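Local coordinates for EDTA monooxygenase (EDTA-degrading bacterium BNC1, PDB 5DQP), which probably works as an FMN-dependent monooxygenase that oxidises EDTA, relying on a partner flavin reductase for reduced flavin, at residues 333-336 with 337-340; 38-41 with 42-46; 102-105 with 106-110; 400-403 with 404-408. All coordinates share one frame; numbering follows the deposited sequence.

Overall arrangement
All four contacts are local, each along about two turns of helix; contact 4 runs off its end. Contact 2 and contact 3 are largely buried; contact 1 and contact 4 are only partly so. Contacts 2 and 3 sit on helices that connect neighbouring strands of the parallel barrel sheet. Contact 1 lies on the far side of the chain's centre from both. Contacts 2 and 4 come near each other, about 7 Å at their nearest atoms, because helix 35-47 packs on helix 390-405. Chemistry follows place. Contact 1 is mainly apolar within the chain, contact 2 mixes an apolar and a charged side, contact 3 faces the second subunit with polar groups, and contact 4 ends a helix.

Contact 1: residues 333-336 with 337-340; sequences ILKS and MVDV
Leu334 and Met337 meet along helix 331-344. In the chain this helix falls between strands 262-271 and 358-360, among several helices of a luciferase-like protein with a TIM-barrel core. The apolar contact is made by the two side-chain ends. Leu334 CD2 is 3.5 Å from Met337 CE, which is tight for two carbons. The thioether places this methyl. Met337 runs out extended, then bends at its last torsion (chi3 -76°), and CE folds back until it is 3.7 Å from Leu334 CA. The methyl therefore covers the root of the leucine as well as its tip. Leu299 and Leu303 of helix 292-303 pack against Met337 from outside the turn, and Phe321 and Leu323 against Val338.

The backbone bonds are those of a regular alpha-helix. Met337 N to Ile333 O measures 3.0 Å, and Val338 N, Asp339 N and Val340 N bond in the same way to the carbonyls of Leu334, Lys335 and Ser336.

Lys335 makes a looser contact, with Val338. It bends at chi2 and again at chi4, which turns its ammonium forward, toward the C-terminal end of the helix. Lys335 NZ then lies 3.7 Å from Val338 CB, over the root of the valine. Asp339 is near but does not pair with it: Lys335 NZ and Asp339 OD1 are 5.4 Å apart. The opposite charges may still attract weakly. Val340 CG2 comes within 3.3 Å of Ser336 O, the same oxygen that accepts the bond from Val340 N.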
loop_
_atom_site.group_PDB
_atom_site.type_symbol
_atom_site.label_atom_id
_atom_site.label_comp_id
_atom_site.label_asym_id
_atom_site.label_seq_id
_atom_site.Cartn_x
_atom_site.Cartn_y
_atom_site.Cartn_z
ATOM N N ILE A 333 27.506 12.085 -19.229
ATOM C CA ILE A 333 27.990 10.792 -18.757
ATOM C C ILE A 333 29.473 10.645 -19.076
ATOM O O ILE A 333 30.283 10.284 -18.214
ATOM C CB ILE A 333 27.170 9.649 -19.388
ATOM C CG1 ILE A 333 25.659 9.896 -19.255
ATOM C CG2 ILE A 333 27.627 8.284 -18.851
ATOM C CD1 ILE A 333 25.235 10.563 -17.979
ATOM N N LEU A 334 29.847 10.926 -20.333
ATOM C CA LEU A 334 31.239 10.790 -20.761
ATOM C C LEU A 334 32.148 11.670 -19.917
ATOM O O LEU A 334 33.209 11.237 -19.463
ATOM C CB LEU A 334 31.377 11.142 -22.252
ATOM C CG LEU A 334 30.495 10.352 -23.231
ATOM C CD1 LEU A 334 30.612 10.877 -24.668
ATOM C CD2 LEU A 334 30.807 8.841 -23.174
ATOM N N LYS A 335 31.742 12.913 -19.687
ATOM C CA LYS A 335 32.581 13.799 -18.892
ATOM C C LYS A 335 32.698 13.305 -17.450
ATOM O O LYS A 335 33.754 13.453 -16.820
ATOM C CB LYS A 335 32.031 15.220 -18.943
ATOM C CG LYS A 335 33.025 16.235 -18.438
ATOM C CD LYS A 335 34.364 16.081 -19.172
ATOM C CE LYS A 335 35.560 16.488 -18.305
ATOM N NZ LYS A 335 35.631 15.646 -17.080
ATOM N N SER A 336 31.645 12.684 -16.927
ATOM C CA SER A 336 31.716 12.136 -15.581
ATOM C C SER A 336 32.745 11.020 -15.513
ATOM O O SER A 336 33.513 10.922 -14.552
ATOM C CB SER A 336 30.345 11.625 -15.150
ATOM O OG SER A 336 30.410 11.174 -13.816
ATOM N N MET A 337 32.769 10.171 -16.535
ATOM C CA MET A 337 33.733 9.089 -16.573
ATOM C C MET A 337 35.153 9.622 -16.622
ATOM O O MET A 337 36.056 9.026 -16.031
ATOM C CB MET A 337 33.448 8.196 -17.771
ATOM C CG MET A 337 32.293 7.244 -17.543
ATOM S SD MET A 337 32.228 6.107 -18.944
ATOM C CE MET A 337 31.519 7.191 -20.182
ATOM N N VAL A 338 35.375 10.739 -17.316
ATOM C CA VAL A 338 36.715 11.319 -17.348
ATOM C C VAL A 338 37.110 11.807 -15.961
ATOM O O VAL A 338 38.219 11.533 -15.482
ATOM C CB VAL A 338 36.807 12.443 -18.395
ATOM C CG1 VAL A 338 38.108 13.164 -18.223
ATOM C CG2 VAL A 338 36.732 11.841 -19.776
ATOM N N ASP A 339 36.193 12.500 -15.285
ATOM C CA ASP A 339 36.462 13.005 -13.939
ATOM C C ASP A 339 36.764 11.862 -12.968
ATOM O O ASP A 339 37.695 11.951 -12.162
ATOM C CB ASP A 339 35.264 13.828 -13.459
ATOM C CG ASP A 339 35.563 14.635 -12.205
ATOM O OD1 ASP A 339 36.760 14.762 -11.844
ATOM O OD2 ASP A 339 34.600 15.164 -11.589
ATOM N N VAL A 340 35.995 10.779 -13.040
ATOM C CA VAL A 340 36.262 9.606 -12.206
ATOM C C VAL A 340 37.653 9.057 -12.483
ATOM O O VAL A 340 38.428 8.788 -11.559
ATOM C CB VAL A 340 35.193 8.525 -12.421
ATOM C CG1 VAL A 340 35.605 7.249 -11.685
ATOM C CG2 VAL A 340 33.851 9.000 -11.896
#

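Contact 2: residues 38-41 with 42-46; sequences YIRS and AEIAR
Backbone bonds tie Tyr38 to Ala42, Ile39 to Glu43, Arg40 to Ile44 and Ser41 to Ala45, in the i to i+4 pattern of an alpha-helix; Glu43 N to Ile39 O is 2.8 Å long. Of the side chains, Ile39 and Glu43 run alongside each other and point the same way. The branch methyl of Ile39 does the touching: CG2 is 4.1 Å from Glu43 CG. Glu43 CG is set beside its own backbone N (chi1 -78°), which also lays it 3.5 Å from Ile39 O. The glutamate chain then bends at chi2 and carries its carboxylate clear of the isoleucine. That carboxylate makes a long ion pair with Arg46, 4.0 Å from OE2 of Glu43 to NH1 of Arg46. The oxygen lies well out of the guanidinium plane, so only charge acts there. Arg46 NE forms a salt bridge with Asp88.

One step round the helix, Ile44 folds over the Arg40 carbonyl, with CG1 3.3 Å from Arg40 O. Its outer side meets Glu393 and Val396 of helix 390-405. Tyr38 and Ala42 face Ile82 of helix 75-85, and Tyr38 OH bonds to Ile32 O. Helix 35-47 is thus wedged between two neighbouring helices as it links the parallel strands 7-11 and 52-55, a beta-alpha-beta crossover of the TIM barrel.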
loop_
_atom_site.group_PDB
_atom_site.type_symbol
_atom_site.label_atom_id
_atom_site.label_comp_id
_atom_site.label_asym_id
_atom_site.label_seq_id
_atom_site.Cartn_x
_atom_site.Cartn_y
_atom_site.Cartn_z
ATOM N N TYR A 38 11.126 -10.533 1.641
ATOM C CA TYR A 38 11.411 -9.153 2.021
ATOM C C TYR A 38 11.599 -9.010 3.522
ATOM O O TYR A 38 12.421 -8.202 3.961
ATOM C CB TYR A 38 10.298 -8.233 1.506
ATOM C CG TYR A 38 10.177 -8.398 0.011
ATOM C CD1 TYR A 38 10.994 -7.662 -0.853
ATOM C CD2 TYR A 38 9.299 -9.324 -0.532
ATOM C CE1 TYR A 38 10.934 -7.838 -2.220
ATOM C CE2 TYR A 38 9.213 -9.510 -1.906
ATOM C CZ TYR A 38 10.052 -8.769 -2.746
ATOM O OH TYR A 38 9.993 -8.947 -4.110
ATOM N N ILE A 39 10.875 -9.798 4.320
ATOM C CA ILE A 39 11.111 -9.782 5.761
ATOM C C ILE A 39 12.562 -10.133 6.041
ATOM O O ILE A 39 13.239 -9.467 6.836
ATOM C CB ILE A 39 10.158 -10.746 6.496
ATOM C CG1 ILE A 39 8.689 -10.416 6.214
ATOM C CG2 ILE A 39 10.429 -10.718 8.011
ATOM C CD1 ILE A 39 8.301 -9.006 6.559
ATOM N N ARG A 40 13.052 -11.207 5.409
ATOM C CA ARG A 40 14.430 -11.624 5.619
ATOM C C ARG A 40 15.391 -10.468 5.355
ATOM O O ARG A 40 16.284 -10.189 6.165
ATOM C CB ARG A 40 14.749 -12.832 4.737
ATOM C CG ARG A 40 16.165 -13.422 4.920
ATOM C CD ARG A 40 16.189 -14.912 4.457
ATOM N NE ARG A 40 17.530 -15.422 4.150
ATOM C CZ ARG A 40 17.781 -16.620 3.612
ATOM N NH1 ARG A 40 16.782 -17.454 3.315
ATOM N NH2 ARG A 40 19.041 -16.986 3.356
ATOM N N SER A 41 15.197 -9.756 4.243
ATOM C CA SER A 41 16.112 -8.664 3.929
ATOM C C SER A 41 15.934 -7.497 4.879
ATOM O O SER A 41 16.914 -6.831 5.239
ATOM C CB SER A 41 15.909 -8.194 2.493
ATOM O OG SER A 41 16.535 -9.097 1.626
ATOM N N ALA A 42 14.688 -7.203 5.278
ATOM C CA ALA A 42 14.502 -6.053 6.156
ATOM C C ALA A 42 15.051 -6.342 7.549
ATOM O O ALA A 42 15.579 -5.437 8.201
ATOM C CB ALA A 42 13.022 -5.645 6.219
ATOM N N GLU A 43 14.935 -7.594 8.012
ATOM C CA GLU A 43 15.508 -7.982 9.305
ATOM C C GLU A 43 17.040 -7.990 9.264
ATOM O O GLU A 43 17.690 -7.711 10.278
ATOM C CB GLU A 43 14.976 -9.354 9.734
ATOM C CG GLU A 43 13.536 -9.385 10.317
ATOM C CD GLU A 43 13.392 -8.841 11.774
ATOM O OE1 GLU A 43 12.270 -8.958 12.333
ATOM O OE2 GLU A 43 14.369 -8.300 12.363
ATOM N N ILE A 44 17.643 -8.304 8.113
ATOM C CA ILE A 44 19.090 -8.145 7.990
ATOM C C ILE A 44 19.478 -6.669 8.099
ATOM O O ILE A 44 20.413 -6.311 8.821
ATOM C CB ILE A 44 19.593 -8.778 6.680
ATOM C CG1 ILE A 44 19.557 -10.309 6.789
ATOM C CG2 ILE A 44 21.006 -8.267 6.318
ATOM C CD1 ILE A 44 19.679 -11.003 5.420
ATOM N N ALA A 45 18.771 -5.789 7.384
ATOM C CA ALA A 45 19.086 -4.365 7.482
ATOM C C ALA A 45 18.849 -3.849 8.900
ATOM O O ALA A 45 19.617 -3.023 9.408
ATOM C CB ALA A 45 18.262 -3.572 6.458
ATOM N N ARG A 46 17.801 -4.337 9.564
ATOM C CA ARG A 46 17.533 -3.922 10.945
ATOM C C ARG A 46 18.677 -4.313 11.876
ATOM O O ARG A 46 19.110 -3.511 12.716
ATOM C CB ARG A 46 16.224 -4.542 11.427
ATOM C CG ARG A 46 15.748 -4.062 12.799
ATOM C CD ARG A 46 14.651 -5.010 13.306
ATOM N NE ARG A 46 14.504 -4.927 14.745
ATOM C CZ ARG A 46 15.306 -5.533 15.613
ATOM N NH1 ARG A 46 16.326 -6.272 15.185
ATOM N NH2 ARG A 46 15.086 -5.389 16.915
#

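Contact 3: residues 102-105 with 106-110; sequences PYTL and ARQIA
This is a local helical contact, in which Thr104 and Leu105 pack on Gln108 and Ile109 at the start of helix 102-115. Thr104 and Gln108 lie side by side, pointing the same way. With OG1 beside the backbone N (chi1 -62°), Thr104 CG2 is left anti to it and lies 3.8 Å from Gln108 CD, against the amide group. Gln108 CG also lies 3.3 Å from Thr104 O. On the inner side Leu105 CD2 meets Ile109 CG1 at 3.9 Å, and both press on Trp122 of strand 120-125. The helix is the crossover of a beta-alpha-beta unit of the TIM barrel, between strands 90-96 and 120-125. On its other side Thr104 OG1 bonds to Tyr136 OH of the second subunit, and Gln108 NE2 to Gln108 OE1 and Asp74 OD2 of that subunit. A leucine here in place of Gln108 would probably abolish the amide pair between the subunits and leave Asp74 of the second subunit without this donor. Arg107 NH1 forms a salt bridge with Asp57 of the second subunit, a predicted FMN-binding residue, and Tyr103 OH bonds to Pro197 O. Arg107 CD lies 4.5 Å from Tyr103 CE1.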
loop_
_atom_site.group_PDB
_atom_site.type_symbol
_atom_site.label_atom_id
_atom_site.label_comp_id
_atom_site.label_asym_id
_atom_site.label_seq_id
_atom_site.Cartn_x
_atom_site.Cartn_y
_atom_site.Cartn_z
ATOM N N PRO A 102 -3.782 12.768 -5.916
ATOM C CA PRO A 102 -3.140 13.346 -4.715
ATOM C C PRO A 102 -3.811 12.995 -3.400
ATOM O O PRO A 102 -3.136 12.887 -2.366
ATOM C CB PRO A 102 -3.226 14.870 -4.957
ATOM C CG PRO A 102 -3.644 15.052 -6.348
ATOM C CD PRO A 102 -4.300 13.797 -6.832
ATOM N N TYR A 103 -5.136 12.913 -3.369
ATOM C CA TYR A 103 -5.762 12.638 -2.084
ATOM C C TYR A 103 -5.497 11.197 -1.677
ATOM O O TYR A 103 -5.159 10.914 -0.519
ATOM C CB TYR A 103 -7.255 12.949 -2.159
ATOM C CG TYR A 103 -7.950 12.938 -0.821
ATOM C CD1 TYR A 103 -8.467 11.761 -0.308
ATOM C CD2 TYR A 103 -8.094 14.098 -0.082
ATOM C CE1 TYR A 103 -9.099 11.732 0.904
ATOM C CE2 TYR A 103 -8.721 14.081 1.133
ATOM C CZ TYR A 103 -9.225 12.882 1.618
ATOM O OH TYR A 103 -9.877 12.805 2.822
ATOM N N THR A 104 -5.580 10.283 -2.640
ATOM C CA THR A 104 -5.241 8.895 -2.376
ATOM C C THR A 104 -3.786 8.750 -1.940
ATOM O O THR A 104 -3.493 8.121 -0.917
ATOM C CB THR A 104 -5.526 8.062 -3.615
ATOM O OG1 THR A 104 -6.933 8.132 -3.894
ATOM C CG2 THR A 104 -5.131 6.620 -3.359
ATOM N N LEU A 105 -2.858 9.344 -2.682
ATOM C CA LEU A 105 -1.448 9.208 -2.322
ATOM C C LEU A 105 -1.150 9.836 -0.962
ATOM O O LEU A 105 -0.460 9.233 -0.129
ATOM C CB LEU A 105 -0.566 9.824 -3.406
ATOM C CG LEU A 105 0.932 9.599 -3.187
ATOM C CD1 LEU A 105 1.637 9.526 -4.493
ATOM C CD2 LEU A 105 1.512 10.748 -2.342
ATOM N N ALA A 106 -1.643 11.058 -0.719
ATOM C CA ALA A 106 -1.436 11.698 0.586
ATOM C C ALA A 106 -1.892 10.779 1.720
ATOM O O ALA A 106 -1.197 10.587 2.732
ATOM C CB ALA A 106 -2.198 13.033 0.638
ATOM N N ARG A 107 -3.069 10.193 1.540
ATOM C CA ARG A 107 -3.710 9.377 2.553
ATOM C C ARG A 107 -2.998 8.036 2.743
ATOM O O ARG A 107 -2.889 7.534 3.869
ATOM C CB ARG A 107 -5.160 9.187 2.133
ATOM C CG ARG A 107 -5.794 7.968 2.637
ATOM C CD ARG A 107 -7.232 7.898 2.190
ATOM N NE ARG A 107 -8.025 7.384 3.289
ATOM C CZ ARG A 107 -9.065 6.581 3.144
ATOM N NH1 ARG A 107 -9.719 6.177 4.215
ATOM N NH2 ARG A 107 -9.445 6.185 1.932
ATOM N N GLN A 108 -2.487 7.454 1.660
ATOM C CA GLN A 108 -1.833 6.157 1.773
ATOM C C GLN A 108 -0.426 6.282 2.364
ATOM O O GLN A 108 -0.047 5.490 3.232
ATOM C CB GLN A 108 -1.823 5.476 0.407
ATOM C CG GLN A 108 -3.184 4.951 0.007
ATOM C CD GLN A 108 -3.131 4.139 -1.280
ATOM O OE1 GLN A 108 -2.213 4.305 -2.078
ATOM N NE2 GLN A 108 -4.113 3.259 -1.484
ATOM N N ILE A 109 0.345 7.288 1.956
ATOM C CA ILE A 109 1.638 7.513 2.611
ATOM C C ILE A 109 1.441 7.915 4.076
ATOM O O ILE A 109 2.193 7.487 4.957
ATOM C CB ILE A 109 2.463 8.570 1.852
ATOM C CG1 ILE A 109 2.674 8.157 0.389
ATOM C CG2 ILE A 109 3.800 8.874 2.592
ATOM C CD1 ILE A 109 3.482 6.897 0.202
ATOM N N ALA A 110 0.456 8.768 4.354
ATOM C CA ALA A 110 0.240 9.207 5.733
ATOM C C ALA A 110 -0.241 8.060 6.603
ATOM O O ALA A 110 0.121 7.976 7.784
ATOM C CB ALA A 110 -0.760 10.366 5.780
#

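Contact 4: residues 400-403 with 404-408; sequences VPIL and QSRGV
Val400 and Gln404 cross near the C-terminal end of helix 390-405. Val400 CG1 touches the end of the amide, 3.4 Å from Gln404 NE2. Gln404 keeps its chain extended beyond CG, with CG beside its own backbone N (chi1 -74°), which carries the amide back along the helix. OE1 then rests 3.5 Å from Pro401 CA, while NE2 bonds to Pro410 O just past the turn. An alanine here in place of Gln404 is likely to leave Pro410 O without this donor and the Val400 methyl without its cover.

Pro401 O is gripped twice by Ser405. The backbone N reaches it at 2.8 Å and OG of Ser405 at 2.9 Å from the other face of the carbonyl plane. Ile402 and Arg406 lie side by side, and Ile402 CG2 covers one face of the guanidinium. Leu403 CB meets Val408 CG2 at 4.0 Å.

Further out, helix 362-374 packs against this turn: Ala366 on Ile402, Ile370 on Arg406 and Trp373 on Val408. Arg406 NH1 makes a weak, long ion pair with Asp367. Met6 touches both Leu403 and Val408, and its backbone bonds to that of Val408.

The backbone itself sets Val408 against Leu403. Gly407 turns to positive phi (83°), where a CB would be jammed against the carbonyl O of Arg406. Val408 N then bonds to Leu403 O at 3.2 Å, and Gly407 N to Gln404 O at 3.0 Å. These two bonds, the positive-phi glycine and the Leu403-Val408 packing make the C-terminal cap a Schellman motif.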
loop_
_atom_site.group_PDB
_atom_site.type_symbol
_atom_site.label_atom_id
_atom_site.label_comp_id
_atom_site.label_asym_id
_atom_site.label_seq_id
_atom_site.Cartn_x
_atom_site.Cartn_y
_atom_site.Cartn_z
ATOM N N VAL A 400 29.288 -2.801 7.737
ATOM C CA VAL A 400 28.710 -2.030 8.831
ATOM C C VAL A 400 29.558 -2.089 10.113
ATOM O O VAL A 400 29.825 -1.031 10.692
ATOM C CB VAL A 400 27.248 -2.427 9.038
ATOM C CG1 VAL A 400 26.703 -1.968 10.392
ATOM C CG2 VAL A 400 26.407 -1.839 7.882
ATOM N N PRO A 401 29.993 -3.249 10.602
ATOM C CA PRO A 401 30.774 -3.240 11.849
ATOM C C PRO A 401 32.078 -2.443 11.737
ATOM O O PRO A 401 32.521 -1.850 12.732
ATOM C CB PRO A 401 31.017 -4.728 12.110
ATOM C CG PRO A 401 29.880 -5.412 11.395
ATOM C CD PRO A 401 29.740 -4.633 10.140
ATOM N N ILE A 402 32.686 -2.393 10.550
ATOM C CA ILE A 402 33.823 -1.509 10.342
ATOM C C ILE A 402 33.390 -0.068 10.539
ATOM O O ILE A 402 34.007 0.684 11.302
ATOM C CB ILE A 402 34.446 -1.740 8.947
ATOM C CG1 ILE A 402 34.856 -3.215 8.771
ATOM C CG2 ILE A 402 35.634 -0.798 8.740
ATOM C CD1 ILE A 402 35.609 -3.522 7.439
ATOM N N LEU A 403 32.293 0.324 9.880
ATOM C CA LEU A 403 31.805 1.684 10.017
ATOM C C LEU A 403 31.477 2.001 11.456
ATOM O O LEU A 403 31.670 3.138 11.897
ATOM C CB LEU A 403 30.573 1.920 9.135
ATOM C CG LEU A 403 30.764 1.772 7.606
ATOM C CD1 LEU A 403 29.445 1.943 6.880
ATOM C CD2 LEU A 403 31.819 2.751 7.054
ATOM N N GLN A 404 30.937 1.026 12.198
ATOM C CA GLN A 404 30.626 1.290 13.601
ATOM C C GLN A 404 31.906 1.414 14.437
ATOM O O GLN A 404 32.012 2.316 15.271
ATOM C CB GLN A 404 29.698 0.207 14.160
ATOM C CG GLN A 404 28.250 0.317 13.677
ATOM C CD GLN A 404 27.529 -1.015 13.736
ATOM O OE1 GLN A 404 28.167 -2.058 13.869
ATOM N NE2 GLN A 404 26.192 -0.996 13.599
ATOM N N SER A 405 32.897 0.548 14.216
ATOM C CA SER A 405 34.184 0.726 14.913
ATOM C C SER A 405 34.794 2.075 14.595
ATOM O O SER A 405 35.370 2.741 15.466
ATOM C CB SER A 405 35.185 -0.358 14.512
ATOM O OG SER A 405 34.635 -1.640 14.702
ATOM N N ARG A 406 34.726 2.467 13.325
ATOM C CA ARG A 406 35.273 3.743 12.917
ATOM C C ARG A 406 34.589 4.923 13.600
ATOM O O ARG A 406 35.104 6.040 13.517
ATOM C CB ARG A 406 35.171 3.851 11.397
ATOM C CG ARG A 406 35.989 2.769 10.682
ATOM C CD ARG A 406 37.430 3.188 10.567
ATOM N NE ARG A 406 38.347 2.061 10.611
ATOM C CZ ARG A 406 39.110 1.683 9.599
ATOM N NH1 ARG A 406 39.073 2.360 8.441
ATOM N NH2 ARG A 406 39.916 0.634 9.764
ATOM N N GLY A 407 33.461 4.713 14.274
ATOM C CA GLY A 407 32.795 5.821 14.936
ATOM C C GLY A 407 31.895 6.664 14.055
ATOM O O GLY A 407 31.468 7.740 14.478
ATOM N N VAL A 408 31.566 6.203 12.850
ATOM C CA VAL A 408 30.812 7.011 11.895
ATOM C C VAL A 408 29.409 6.480 11.658
ATOM O O VAL A 408 28.667 7.077 10.860
ATOM C CB VAL A 408 31.560 7.135 10.554
ATOM C CG1 VAL A 408 32.971 7.585 10.805
ATOM C CG2 VAL A 408 31.520 5.798 9.776
#